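Local coordinates for quinonprotein alcohol dehydrogenase-like protein (Bacteroides thetaiotaomicron VPI-5482, PDB 4R5O) that is of unknown function but binds calcium ions and combines an immunoglobulin-like beta-sandwich with a seven-bladed beta-propeller, at residues V332-E337 with L379-G384; E337-L342 with I349-L354; S372-L377 with E417-Q422. All blocks are in the same frame, centred on the assembly; numbering follows the deposited sequence. Where two conformers were deposited one is given.

Contact 1: residues V332-E337 with L379-G384; sequences VASETE and LNQQSG
The second torsion of Gln381 (chi2 -61°) bends its chain and places CD 3.7 Å from CG of Glu335, a side chain that is itself extended beyond CG. The Gln381 amide bonds to the backbone of Ala333 and Glu335 through both of its polar atoms. Gln381 NE2 donates to Ala333 O at 2.9 Å, close to its own amide plane and within the plane of the backbone carbonyl. Gln381 OE1 in turn accepts from Glu335 N at 2.8 Å, with this donor standing 44° above the plane of the side-chain carbonyl. One side-chain amide thus ties down the last carbonyl of strand 332-333 and an N-H of the turn that follows, a turn shaped from within by Ser334, whose OG accepts from Glu337 N at 2.9 Å in an ST motif. The carboxylate of Glu335 and the amide of Gln381 have their planes stacked, 14° apart but offset, the carboxylate over Gln381 CG and Glu335 CG over the amide carbon; Glu335 OE1 comes within 3.5 Å of Gln381 CG. In the beta-propeller this joins two successive blades: residues 332-337 lead from the first to the second strand of one, and residues 379-384 make the corresponding connection in the next. The second loop has its own brace, since Asn380 OD1 accepts from the backbone N of Gln382 and of Ser383, in an Asx turn and an Asx motif. Toward strand 332-333 the contact turns apolar. Val332 CG2 rests against Leu379 CB at 3.7 Å, the two side chains crossing at about a right angle, while Leu379 CD2 touches Ser334 CA at 3.9 Å. Leu386 and Tyr341 pack against both Val332 and Leu379, and Thr336 O is hydrogen-bonded by Lys284 NZ.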
loop_
_atom_site.group_PDB
_atom_site.type_symbol
_atom_site.label_atom_id
_atom_site.label_comp_id
_atom_site.label_asym_id
_atom_site.label_seq_id
_atom_site.Cartn_x
_atom_site.Cartn_y
_atom_site.Cartn_z
ATOM N N VAL A 332 16.213 1.640 5.138
ATOM C CA VAL A 332 15.191 1.838 6.148
ATOM C C VAL A 332 15.925 2.165 7.446
ATOM O O VAL A 332 16.938 1.550 7.763
ATOM C CB VAL A 332 14.172 0.668 6.286
ATOM C CG1 VAL A 332 14.810 -0.614 6.813
ATOM C CG2 VAL A 332 12.972 1.079 7.141
ATOM N N ALA A 333 15.426 3.187 8.152
ATOM C CA ALA A 333 15.969 3.652 9.415
ATOM C C ALA A 333 15.091 3.229 10.585
ATOM O O ALA A 333 13.867 3.173 10.487
ATOM C CB ALA A 333 16.104 5.163 9.389
ATOM N N SER A 334 15.738 2.933 11.696
ATOM C CA SER A 334 15.107 2.617 12.959
ATOM C C SER A 334 14.751 3.901 13.686
ATOM O O SER A 334 15.524 4.863 13.649
ATOM C CB SER A 334 16.030 1.748 13.803
ATOM O OG SER A 334 15.455 1.505 15.075
ATOM N N GLU A 335 13.573 3.923 14.333
ATOM C CA GLU A 335 13.099 5.067 15.124
ATOM C C GLU A 335 13.550 4.951 16.567
ATOM O O GLU A 335 13.514 5.938 17.297
ATOM C CB GLU A 335 11.569 5.172 15.069
ATOM C CG GLU A 335 11.006 5.594 13.721
ATOM C CD GLU A 335 9.491 5.572 13.579
ATOM O OE1 GLU A 335 8.782 5.133 14.519
ATOM O OE2 GLU A 335 9.019 5.916 12.469
ATOM N N THR A 336 13.989 3.747 16.973
ATOM C CA THR A 336 14.365 3.430 18.351
ATOM C C THR A 336 15.867 3.143 18.512
ATOM O O THR A 336 16.360 3.193 19.640
ATOM C CB THR A 336 13.563 2.209 18.833
ATOM O OG1 THR A 336 13.875 1.068 18.024
ATOM C CG2 THR A 336 12.062 2.457 18.811
ATOM N N GLU A 337 16.586 2.841 17.418
ATOM C CA GLU A 337 18.022 2.566 17.471
ATOM C C GLU A 337 18.752 3.358 16.387
ATOM O O GLU A 337 18.160 3.698 15.376
ATOM C CB GLU A 337 18.315 1.063 17.340
ATOM C CG GLU A 337 17.879 0.276 18.567
ATOM C CD GLU A 337 18.133 -1.217 18.636
ATOM O OE1 GLU A 337 18.991 -1.735 17.886
ATOM O OE2 GLU A 337 17.506 -1.863 19.505
ATOM N N LEU A 379 10.754 -1.816 7.890
ATOM C CA LEU A 379 11.017 -2.163 9.266
ATOM C C LEU A 379 9.800 -1.932 10.088
ATOM O O LEU A 379 9.103 -0.927 9.908
ATOM C CB LEU A 379 12.195 -1.349 9.824
ATOM C CG LEU A 379 12.816 -1.828 11.144
ATOM C CD1 LEU A 379 13.716 -3.027 10.912
ATOM C CD2 LEU A 379 13.685 -0.747 11.734
ATOM N N ASN A 380 9.540 -2.875 10.993
ATOM C CA ASN A 380 8.506 -2.770 11.999
ATOM C C ASN A 380 9.120 -2.022 13.179
ATOM O O ASN A 380 10.016 -2.567 13.823
ATOM C CB ASN A 380 7.974 -4.143 12.358
ATOM C CG ASN A 380 6.823 -4.114 13.317
ATOM O OD1 ASN A 380 6.812 -3.392 14.307
ATOM N ND2 ASN A 380 5.844 -4.956 13.072
ATOM N N GLN A 381 8.669 -0.782 13.446
ATOM C CA GLN A 381 9.255 0.071 14.467
ATOM C C GLN A 381 8.849 -0.339 15.915
ATOM O O GLN A 381 9.403 0.224 16.851
ATOM C CB GLN A 381 8.869 1.531 14.221
ATOM C CG GLN A 381 9.329 2.084 12.867
ATOM C CD GLN A 381 10.824 2.108 12.615
ATOM O OE1 GLN A 381 11.652 2.035 13.533
ATOM N NE2 GLN A 381 11.191 2.299 11.350
ATOM N N GLN A 382 7.982 -1.331 16.114
ATOM C CA GLN A 382 7.594 -1.764 17.469
ATOM C C GLN A 382 8.382 -3.003 17.899
ATOM O O GLN A 382 8.727 -3.118 19.079
ATOM C CB GLN A 382 6.082 -2.049 17.546
ATOM C CG GLN A 382 5.237 -0.774 17.394
ATOM C CD GLN A 382 3.759 -0.981 17.167
ATOM O OE1 GLN A 382 3.320 -2.001 16.621
ATOM N NE2 GLN A 382 2.971 0.056 17.449
ATOM N N SER A 383 8.697 -3.912 16.949
ATOM C CA SER A 383 9.436 -5.157 17.208
ATOM C C SER A 383 10.892 -5.129 16.715
ATOM O O SER A 383 11.701 -5.934 17.166
ATOM C CB SER A 383 8.727 -6.311 16.516
ATOM O OG SER A 383 8.628 -6.059 15.122
ATOM N N GLY A 384 11.200 -4.260 15.767
ATOM C CA GLY A 384 12.531 -4.176 15.166
ATOM C C GLY A 384 12.722 -5.146 14.009
ATOM O O GLY A 384 13.828 -5.280 13.488
#

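Contact 2: residues E337-L342 with I349-L354; sequences ENIIYL and IYKYIL
Ile340 pairs with Tyr352, and Leu342 with Tyr350, as antiparallel hydrogen-bonded pairs of a beta hairpin whose strands run at 158° to one another; each pair has two N-H...O bonds, from Tyr352 N to Ile340 O at 2.7 Å through Leu342 N to Tyr350 O at 2.9 Å. Between them, on one face, Tyr341 and Lys351 lie side by side and point the same way. Chi1 (179°) sets Lys351 CG anti to the backbone N, 3.7 Å from Tyr341 CE1. Lys351 CD approaches the ring obliquely, 3.7 Å from Tyr341 OH. Ile339 flanks both: its CG2 sits 3.5 Å above one face of the Tyr341 ring, toward the rim, and 3.7 Å from Lys351 CG. On the other face, Leu354 CD2 meets Ile340 CD1 at 3.6 Å, the side chains crossing at about a right angle, while Leu342 CD2 packs on Tyr352 CB. Just beyond Ile353, Asp356 and Asp358 bind a calcium ion. Within its propeller blade, strand 339-343 lies between 332-333 and 349-353; Tyr341 and Ile349 pack on strands 371-379 and 386-392 of the following blade, whereas Ile340, Leu342 and Leu354 face strand 288-294 of the preceding one.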
loop_
_atom_site.group_PDB
_atom_site.type_symbol
_atom_site.label_atom_id
_atom_site.label_comp_id
_atom_site.label_asym_id
_atom_site.label_seq_id
_atom_site.Cartn_x
_atom_site.Cartn_y
_atom_site.Cartn_z
ATOM N N GLU A 337 16.586 2.841 17.418
ATOM C CA GLU A 337 18.022 2.566 17.471
ATOM C C GLU A 337 18.752 3.358 16.387
ATOM O O GLU A 337 18.160 3.698 15.376
ATOM C CB GLU A 337 18.315 1.063 17.340
ATOM C CG GLU A 337 17.879 0.276 18.567
ATOM C CD GLU A 337 18.133 -1.217 18.636
ATOM O OE1 GLU A 337 18.991 -1.735 17.886
ATOM O OE2 GLU A 337 17.506 -1.863 19.505
ATOM N N ASN A 338 20.032 3.674 16.616
ATOM C CA ASN A 338 20.904 4.449 15.719
ATOM C C ASN A 338 21.421 3.541 14.602
ATOM O O ASN A 338 22.629 3.260 14.482
ATOM C CB ASN A 338 22.047 5.060 16.533
ATOM C CG ASN A 338 21.558 5.932 17.660
ATOM O OD1 ASN A 338 20.707 6.826 17.478
ATOM N ND2 ASN A 338 22.125 5.708 18.839
ATOM N N ILE A 339 20.468 3.080 13.782
ATOM C CA ILE A 339 20.658 2.099 12.730
ATOM C C ILE A 339 19.965 2.498 11.413
ATOM O O ILE A 339 18.872 3.077 11.396
ATOM C CB ILE A 339 20.060 0.756 13.269
ATOM C CG1 ILE A 339 20.992 0.115 14.302
ATOM C CG2 ILE A 339 19.734 -0.259 12.175
ATOM C CD1 ILE A 339 20.384 -1.075 15.005
ATOM N N ILE A 340 20.617 2.114 10.309
ATOM C CA ILE A 340 20.096 2.161 8.950
ATOM C C ILE A 340 20.423 0.816 8.298
ATOM O O ILE A 340 21.571 0.365 8.335
ATOM C CB ILE A 340 20.566 3.356 8.083
ATOM C CG1 ILE A 340 20.281 4.700 8.781
ATOM C CG2 ILE A 340 19.929 3.280 6.672
ATOM C CD1 ILE A 340 20.829 5.889 8.121
ATOM N N TYR A 341 19.406 0.163 7.757
ATOM C CA TYR A 341 19.576 -1.046 6.973
ATOM C C TYR A 341 19.683 -0.649 5.497
ATOM O O TYR A 341 18.887 0.174 5.044
ATOM C CB TYR A 341 18.437 -2.040 7.212
ATOM C CG TYR A 341 18.367 -2.580 8.616
ATOM C CD1 TYR A 341 19.128 -3.681 9.001
ATOM C CD2 TYR A 341 17.495 -2.034 9.550
ATOM C CE1 TYR A 341 19.059 -4.191 10.298
ATOM C CE2 TYR A 341 17.406 -2.549 10.844
ATOM C CZ TYR A 341 18.200 -3.621 11.215
ATOM O OH TYR A 341 18.104 -4.156 12.471
ATOM N N LEU A 342 20.666 -1.186 4.763
ATOM C CA LEU A 342 20.823 -0.885 3.341
ATOM C C LEU A 342 21.272 -2.158 2.615
ATOM O O LEU A 342 21.836 -3.053 3.240
ATOM C CB LEU A 342 21.774 0.310 3.056
ATOM C CG LEU A 342 23.261 0.314 3.453
ATOM C CD1 LEU A 342 23.931 1.532 2.885
ATOM C CD2 LEU A 342 23.476 0.340 4.961
ATOM N N ILE A 349 22.444 -7.483 3.150
ATOM C CA ILE A 349 21.918 -6.382 3.931
ATOM C C ILE A 349 22.984 -6.023 4.913
ATOM O O ILE A 349 23.598 -6.895 5.529
ATOM C CB ILE A 349 20.546 -6.741 4.582
ATOM C CG1 ILE A 349 19.479 -6.880 3.466
ATOM C CG2 ILE A 349 20.080 -5.700 5.627
ATOM C CD1 ILE A 349 18.389 -7.735 3.791
ATOM N N TYR A 350 23.257 -4.728 4.982
ATOM C CA TYR A 350 24.177 -4.110 5.905
ATOM C C TYR A 350 23.389 -3.337 6.941
ATOM O O TYR A 350 22.395 -2.695 6.603
ATOM C CB TYR A 350 25.160 -3.213 5.152
ATOM C CG TYR A 350 26.187 -3.981 4.353
ATOM C CD1 TYR A 350 25.893 -4.461 3.078
ATOM C CD2 TYR A 350 27.460 -4.218 4.862
ATOM C CE1 TYR A 350 26.828 -5.186 2.345
ATOM C CE2 TYR A 350 28.410 -4.930 4.129
ATOM C CZ TYR A 350 28.090 -5.411 2.869
ATOM O OH TYR A 350 29.018 -6.099 2.117
ATOM N N LYS A 351 23.787 -3.465 8.208
ATOM C CA LYS A 351 23.201 -2.729 9.334
ATOM C C LYS A 351 24.184 -1.644 9.716
ATOM O O LYS A 351 25.181 -1.932 10.387
ATOM C CB LYS A 351 22.854 -3.653 10.517
ATOM C CG LYS A 351 22.280 -2.905 11.703
ATOM C CD LYS A 351 21.768 -3.793 12.836
ATOM C CE LYS A 351 22.812 -4.410 13.718
ATOM N NZ LYS A 351 22.170 -5.214 14.789
ATOM N N TYR A 352 23.965 -0.418 9.196
ATOM C CA TYR A 352 24.830 0.716 9.478
ATOM C C TYR A 352 24.437 1.344 10.787
ATOM O O TYR A 352 23.294 1.735 10.986
ATOM C CB TYR A 352 24.812 1.763 8.349
ATOM C CG TYR A 352 25.613 3.018 8.651
ATOM C CD1 TYR A 352 26.993 2.961 8.862
ATOM C CD2 TYR A 352 25.006 4.271 8.659
ATOM C CE1 TYR A 352 27.738 4.111 9.132
ATOM C CE2 TYR A 352 25.744 5.431 8.916
ATOM C CZ TYR A 352 27.112 5.344 9.148
ATOM O OH TYR A 352 27.861 6.470 9.387
ATOM N N ILE A 353 25.421 1.478 11.659
ATOM C CA ILE A 353 25.257 2.104 12.955
ATOM C C ILE A 353 25.867 3.472 12.824
ATOM O O ILE A 353 27.080 3.591 12.708
ATOM C CB ILE A 353 25.876 1.224 14.059
ATOM C CG1 ILE A 353 25.147 -0.158 14.079
ATOM C CG2 ILE A 353 25.753 1.937 15.408
ATOM C CD1 ILE A 353 25.899 -1.333 14.730
ATOM N N LEU A 354 25.010 4.490 12.766
ATOM C CA LEU A 354 25.362 5.899 12.610
ATOM C C LEU A 354 26.664 6.240 13.370
ATOM O O LEU A 354 26.750 6.002 14.580
ATOM C CB LEU A 354 24.209 6.818 13.115
ATOM C CG LEU A 354 22.775 6.504 12.716
ATOM C CD1 LEU A 354 21.784 7.413 13.464
ATOM C CD2 LEU A 354 22.580 6.558 11.219
#

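Contact 3: residues S372-L377 with E417-Q422; sequences SITAPL and ESVPSQ
Thr374 OG1 has the CG1 methyl of Val419 3.4 Å away and is hydrogen-bonded to Thr391 OG1 on strand 386-392. With Val419 CG1 anti to its backbone N (chi1 -176°), that methyl is the one that meets the threonine oxygen; the two side chains cross at about a right angle. No hydrogen bond joins the two segments, and further along they meet through carbonyl oxygens set against carbon: Pro420 O lies 3.4 Å from Ala375 CB, and Ser421 O the same 3.4 Å from Pro376 CD. The oxygen of Ser421 also looks onto Ala375 CB, at 4.1 Å, and so borders two successive residues. Residues 417-422 carry the chain out of the last propeller blade and into strand 422-424, which pairs with strand 103-108 of the first; this is the ring closure, or velcro, of beta-propellers, made here beside the innermost strand of the last blade. Pro420 packs on Thr389, Ser398 and Ile400 of that blade, and Ser421 and Gln422 both make backbone hydrogen bonds with Val107. A polyether molecule, probably from the crystallisation liquor, lies against the Pro376 side chain.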
loop_
_atom_site.group_PDB
_atom_site.type_symbol
_atom_site.label_atom_id
_atom_site.label_comp_id
_atom_site.label_asym_id
_atom_site.label_seq_id
_atom_site.Cartn_x
_atom_site.Cartn_y
_atom_site.Cartn_z
ATOM N N SER A 372 17.996 -12.111 -5.398
ATOM C CA SER A 372 18.234 -10.681 -5.277
ATOM C C SER A 372 17.071 -10.020 -4.536
ATOM O O SER A 372 15.972 -10.577 -4.500
ATOM C CB SER A 372 18.445 -10.048 -6.653
ATOM O OG SER A 372 17.341 -10.279 -7.511
ATOM N N ILE A 373 17.345 -8.853 -3.901
ATOM C CA ILE A 373 16.371 -8.050 -3.158
ATOM C C ILE A 373 15.791 -7.084 -4.177
ATOM O O ILE A 373 16.531 -6.317 -4.791
ATOM C CB ILE A 373 17.021 -7.396 -1.909
ATOM C CG1 ILE A 373 17.505 -8.532 -0.955
ATOM C CG2 ILE A 373 16.031 -6.429 -1.204
ATOM C CD1 ILE A 373 18.321 -8.143 0.170
ATOM N N THR A 374 14.483 -7.195 -4.421
ATOM C CA THR A 374 13.801 -6.512 -5.522
ATOM C C THR A 374 12.733 -5.484 -5.087
ATOM O O THR A 374 11.907 -5.082 -5.907
ATOM C CB THR A 374 13.116 -7.578 -6.387
ATOM O OG1 THR A 374 12.258 -8.376 -5.554
ATOM C CG2 THR A 374 14.138 -8.482 -7.119
ATOM N N ALA A 375 12.786 -5.011 -3.840
ATOM C CA ALA A 375 11.863 -4.000 -3.335
ATOM C C ALA A 375 12.504 -3.249 -2.205
ATOM O O ALA A 375 13.473 -3.775 -1.644
ATOM C CB ALA A 375 10.566 -4.633 -2.878
ATOM N N PRO A 376 12.027 -2.022 -1.832
ATOM C CA PRO A 376 12.646 -1.327 -0.692
ATOM C C PRO A 376 12.494 -2.099 0.615
ATOM O O PRO A 376 11.514 -2.824 0.790
ATOM C CB PRO A 376 11.880 -0.007 -0.625
ATOM C CG PRO A 376 10.642 -0.242 -1.302
ATOM C CD PRO A 376 10.913 -1.228 -2.385
ATOM N N LEU A 377 13.474 -1.959 1.521
ATOM C CA LEU A 377 13.389 -2.571 2.845
ATOM C C LEU A 377 12.311 -1.911 3.670
ATOM O O LEU A 377 12.059 -0.709 3.508
ATOM C CB LEU A 377 14.727 -2.461 3.587
ATOM C CG LEU A 377 15.967 -3.154 3.017
ATOM C CD1 LEU A 377 17.211 -2.727 3.779
ATOM C CD2 LEU A 377 15.805 -4.675 3.023
ATOM N N GLU A 417 4.823 -15.383 -8.669
ATOM C CA GLU A 417 5.228 -14.658 -9.873
ATOM C C GLU A 417 5.037 -13.139 -9.762
ATOM O O GLU A 417 5.562 -12.395 -10.607
ATOM C CB GLU A 417 4.413 -15.169 -11.063
ATOM C CG GLU A 417 4.783 -16.587 -11.462
ATOM C CD GLU A 417 3.956 -17.199 -12.572
ATOM O OE1 GLU A 417 2.778 -16.802 -12.739
ATOM O OE2 GLU A 417 4.463 -18.145 -13.219
ATOM N N SER A 418 4.307 -12.682 -8.737
ATOM C CA SER A 418 4.025 -11.271 -8.533
ATOM C C SER A 418 4.906 -10.724 -7.402
ATOM O O SER A 418 4.747 -11.101 -6.238
ATOM C CB SER A 418 2.539 -11.051 -8.249
ATOM O OG SER A 418 2.086 -11.827 -7.152
ATOM N N VAL A 419 5.855 -9.837 -7.776
ATOM C CA VAL A 419 6.808 -9.178 -6.870
ATOM C C VAL A 419 6.100 -8.103 -6.023
ATOM O O VAL A 419 5.533 -7.164 -6.601
ATOM C CB VAL A 419 8.004 -8.541 -7.632
ATOM C CG1 VAL A 419 9.024 -7.962 -6.663
ATOM C CG2 VAL A 419 8.674 -9.551 -8.562
ATOM N N PRO A 420 6.165 -8.174 -4.671
ATOM C CA PRO A 420 5.583 -7.090 -3.871
ATOM C C PRO A 420 6.436 -5.831 -4.036
ATOM O O PRO A 420 7.670 -5.920 -4.093
ATOM C CB PRO A 420 5.565 -7.630 -2.435
ATOM C CG PRO A 420 6.359 -8.873 -2.462
ATOM C CD PRO A 420 6.829 -9.191 -3.827
ATOM N N SER A 421 5.782 -4.674 -4.204
ATOM C CA SER A 421 6.491 -3.414 -4.459
ATOM C C SER A 421 6.715 -2.587 -3.192
ATOM O O SER A 421 7.637 -1.755 -3.157
ATOM C CB SER A 421 5.714 -2.571 -5.465
ATOM O OG SER A 421 4.379 -2.340 -5.046
ATOM N N GLN A 422 5.870 -2.809 -2.170
ATOM C CA GLN A 422 5.889 -2.060 -0.926
ATOM C C GLN A 422 5.153 -2.794 0.192
ATOM O O GLN A 422 4.250 -3.555 -0.099
ATOM C CB GLN A 422 5.210 -0.725 -1.213
ATOM C CG GLN A 422 5.222 0.248 -0.091
ATOM C CD GLN A 422 4.778 1.540 -0.606
ATOM O OE1 GLN A 422 4.330 1.639 -1.740
ATOM N NE2 GLN A 422 4.924 2.557 0.209
#

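How the contacts relate
All three contacts belong to the beta-propeller and involve its last two blades and the closure onto the first. Contact 2 is the hairpin of the blade that contains strands 332-333, 339-343 and 349-353. Its centre is about 10 Å from that of contact 1, with which it shares Glu337 and the strand pairing through Val332 O and Tyr341 N; apart from Glu337, its residues fall between the two segments of contact 1. The centre of contact 3 lies about 19 Å from that of contact 1 and about 20 Å from that of contact 2, and its segments alternate along the chain with those of contact 1. Leu377, in the first segment of contact 3, packs on Val332 and Tyr341.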